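Local coordinates for protein pyrroline carboxylate reductase (Plasmodium falciparum, PDB 2RCY) that probably reduces pyrroline-5-carboxylate to proline, the last step of proline synthesis, and binds NADP in a Rossmann-type domain, at residues G8-G13 with G72-N77. Residues are numbered along the deposited sequence; the frame is centred on the assembly and turned at random.
Sequences GFMGLG and GSVLNN. With NAP (NADP nicotinamide-adenine-dinucleotide phosphate), chain G.
In the Rossmann-type dinucleotide-binding domain, selenomethionine Met10, at the end of the first strand, meets Val74 and Leu75 of helix 71-77 beside the adenine of NADP. The strand runs on into Gly11, Leu12 and Gly13, the start of a sequence that fits the GxGxxG signature of this fold, and the contact lies buried behind the adenine end of the cofactor pocket; of its three side chains, Val74 is the one that lines the pocket. Met10 does all the reaching from its side: its chain leaves the strand extended at chi2 and then bends at chi3 (-60°), which swings the terminal methyl toward the helix. Met10 CE lies 3.8 Å from Leu75 CD2 and 4.0 Å from Val74 CG1, while the selenium also rests on Val74 CG1. The Met10 and Val74 side chains run past one another in opposite directions, whereas Leu75 crosses Met10 at roughly a right angle. Leu99, Met102 and Val103 of helix 96-103 pack against Leu75, and Leu55 of helix 52-58 against Met10, so the three side chains sit in a shared apolar layer on one face of the sheet. Gly11 and Gly13 let the cofactor come close: Gly11 CA is 3.5 Å from NADP N3A, and Gly13 CA is 3.3 Å from NADP O5B. Val74 serves both neighbours through its two branches. With CG1 anti to the backbone N (chi1 170°) and turned to Met10, the other methyl, CG2, approaches the exocyclic amine of adenine, 3.5 Å from NADP N6A.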
loop_
_atom_site.group_PDB
_atom_site.type_symbol
_atom_site.label_atom_id
_atom_site.label_comp_id
_atom_site.label_asym_id
_atom_site.label_seq_id
_atom_site.Cartn_x
_atom_site.Cartn_y
_atom_site.Cartn_z
ATOM N N GLY A 8 38.332 25.624 -23.523
ATOM C CA GLY A 8 37.100 26.081 -24.159
ATOM C C GLY A 8 35.869 25.335 -23.688
ATOM O O GLY A 8 35.855 24.105 -23.652
ATOM N N PHE A 9 34.834 26.089 -23.331
ATOM C CA PHE A 9 33.581 25.515 -22.848
ATOM C C PHE A 9 32.447 25.728 -23.844
ATOM O O PHE A 9 31.975 26.849 -24.039
ATOM C CB PHE A 9 33.213 26.095 -21.477
ATOM C CG PHE A 9 34.081 25.600 -20.357
ATOM C CD1 PHE A 9 35.239 26.282 -20.002
ATOM C CD2 PHE A 9 33.741 24.447 -19.656
ATOM C CE1 PHE A 9 36.048 25.824 -18.966
ATOM C CE2 PHE A 9 34.542 23.977 -18.620
ATOM C CZ PHE A 9 35.697 24.668 -18.274
HETATM N N MSE A 10 32.018 24.639 -24.475
HETATM C CA MSE A 10 30.907 24.682 -25.417
HETATM C C MSE A 10 29.588 24.596 -24.654
HETATM O O MSE A 10 29.096 23.505 -24.360
HETATM C CB MSE A 10 31.033 23.567 -26.463
HETATM C CG MSE A 10 32.357 23.589 -27.222
HETATM SE SE MSE A 10 32.427 22.457 -28.809
HETATM C CE MSE A 10 32.079 20.731 -27.983
ATOM N N GLY A 11 29.038 25.762 -24.325
ATOM C CA GLY A 11 27.829 25.865 -23.512
ATOM C C GLY A 11 28.144 26.228 -22.072
ATOM O O GLY A 11 28.980 25.586 -21.433
ATOM N N LEU A 12 27.483 27.267 -21.566
ATOM C CA LEU A 12 27.628 27.670 -20.166
ATOM C C LEU A 12 26.292 27.663 -19.429
ATOM O O LEU A 12 25.799 28.709 -18.997
ATOM C CB LEU A 12 28.297 29.045 -20.040
ATOM C CG LEU A 12 29.821 29.200 -20.059
ATOM C CD1 LEU A 12 30.185 30.510 -19.384
ATOM C CD2 LEU A 12 30.553 28.051 -19.381
ATOM N N GLY A 13 25.711 26.476 -19.286
ATOM C CA GLY A 13 24.457 26.317 -18.560
ATOM C C GLY A 13 24.687 26.256 -17.067
ATOM O O GLY A 13 25.525 26.979 -16.529
ATOM N N GLY A 72 25.160 15.882 -30.415
ATOM C CA GLY A 72 25.476 15.221 -31.680
ATOM C C GLY A 72 25.797 16.168 -32.822
ATOM O O GLY A 72 26.722 15.918 -33.594
ATOM N N SER A 73 25.031 17.253 -32.926
ATOM C CA SER A 73 25.237 18.249 -33.978
ATOM C C SER A 73 26.427 19.157 -33.674
ATOM O O SER A 73 27.222 19.461 -34.567
ATOM C CB SER A 73 23.970 19.083 -34.198
ATOM O OG SER A 73 23.640 19.838 -33.046
ATOM N N VAL A 74 26.540 19.577 -32.414
ATOM C CA VAL A 74 27.625 20.452 -31.954
ATOM C C VAL A 74 28.994 19.801 -32.170
ATOM O O VAL A 74 29.924 20.446 -32.662
ATOM C CB VAL A 74 27.437 20.865 -30.462
ATOM C CG1 VAL A 74 28.675 21.572 -29.922
ATOM C CG2 VAL A 74 26.215 21.759 -30.302
ATOM N N LEU A 75 29.103 18.523 -31.816
ATOM C CA LEU A 75 30.345 17.771 -31.983
ATOM C C LEU A 75 30.644 17.456 -33.449
ATOM O O LEU A 75 31.807 17.339 -33.838
ATOM C CB LEU A 75 30.319 16.485 -31.149
ATOM C CG LEU A 75 30.472 16.618 -29.629
ATOM C CD1 LEU A 75 30.180 15.295 -28.942
ATOM C CD2 LEU A 75 31.857 17.126 -29.247
ATOM N N ASN A 76 29.589 17.328 -34.252
ATOM C CA ASN A 76 29.718 17.103 -35.690
ATOM C C ASN A 76 30.226 18.349 -36.419
ATOM O O ASN A 76 30.905 18.247 -37.442
ATOM C CB ASN A 76 28.381 16.650 -36.280
ATOM C CG ASN A 76 28.539 15.927 -37.603
ATOM O OD1 ASN A 76 28.798 16.544 -38.638
ATOM N ND2 ASN A 76 28.370 14.610 -37.577
ATOM N N ASN A 77 29.887 19.519 -35.882
ATOM C CA ASN A 77 30.334 20.794 -36.437
ATOM C C ASN A 77 31.805 21.094 -36.145
ATOM O O ASN A 77 32.482 21.736 -36.950
ATOM C CB ASN A 77 29.449 21.937 -35.933
ATOM C CG ASN A 77 28.032 21.871 -36.486
ATOM O OD1 ASN A 77 27.788 21.299 -37.550
ATOM N ND2 ASN A 77 27.089 22.465 -35.760
HETATM P PA NAP G . 21.588 23.574 -19.332
HETATM O O1A NAP G . 21.581 24.428 -18.089
HETATM O O2A NAP G . 20.365 23.549 -20.219
HETATM O O5B NAP G . 22.887 23.969 -20.198
HETATM C C5B NAP G . 22.913 23.919 -21.623
HETATM C C4B NAP G . 23.547 25.209 -22.124
HETATM O O4B NAP G . 24.063 25.044 -23.446
HETATM C C3B NAP G . 22.536 26.345 -22.173
HETATM O O3B NAP G . 22.964 27.399 -21.303
HETATM C C2B NAP G . 22.511 26.814 -23.616
HETATM O O2B NAP G . 22.539 28.238 -23.715
HETATM C C1B NAP G . 23.764 26.203 -24.229
HETATM N N9A NAP G . 23.602 25.819 -25.658
HETATM C C8A NAP G . 22.461 25.501 -26.291
HETATM N N7A NAP G . 22.734 25.208 -27.582
HETATM C C5A NAP G . 24.064 25.340 -27.755
HETATM C C6A NAP G . 24.912 25.172 -28.845
HETATM N N6A NAP G . 24.420 24.796 -30.050
HETATM N N1A NAP G . 26.239 25.387 -28.691
HETATM C C2A NAP G . 26.744 25.761 -27.504
HETATM N N3A NAP G . 25.947 25.929 -26.437
HETATM C C4A NAP G . 24.605 25.723 -26.537
HETATM O O3 NAP G . 21.933 22.058 -18.918
HETATM P PN NAP G . 23.076 21.713 -17.838
HETATM O O1N NAP G . 22.393 21.301 -16.558
HETATM O O2N NAP G . 24.103 22.820 -17.823
HETATM O O5D NAP G . 23.753 20.389 -18.445
HETATM C C5D NAP G . 24.627 20.421 -19.569
HETATM C C4D NAP G . 25.366 19.090 -19.654
HETATM O O4D NAP G . 26.094 18.852 -18.448
HETATM C C3D NAP G . 24.417 17.913 -19.844
HETATM O O3D NAP G . 24.883 17.127 -20.943
HETATM C C2D NAP G . 24.486 17.122 -18.549
HETATM O O2D NAP G . 24.451 15.709 -18.771
HETATM C C1D NAP G . 25.820 17.537 -17.950
HETATM N N1N NAP G . 25.828 17.512 -16.482
HETATM C C2N NAP G . 25.050 18.353 -15.776
HETATM C C3N NAP G . 25.068 18.333 -14.383
HETATM C C7N NAP G . 24.205 19.281 -13.604
HETATM O O7N NAP G . 23.365 20.104 -14.228
HETATM N N7N NAP G . 24.291 19.313 -12.351
HETATM C C4N NAP G . 25.899 17.430 -13.721
HETATM C C5N NAP G . 26.693 16.570 -14.471
HETATM C C6N NAP G . 26.637 16.636 -15.862
HETATM P P2B NAP G . 21.204 29.135 -23.579
HETATM O O1X NAP G . 21.619 30.474 -24.146
HETATM O O2X NAP G . 20.160 28.409 -24.397
HETATM O O3X NAP G . 20.922 29.165 -22.096
#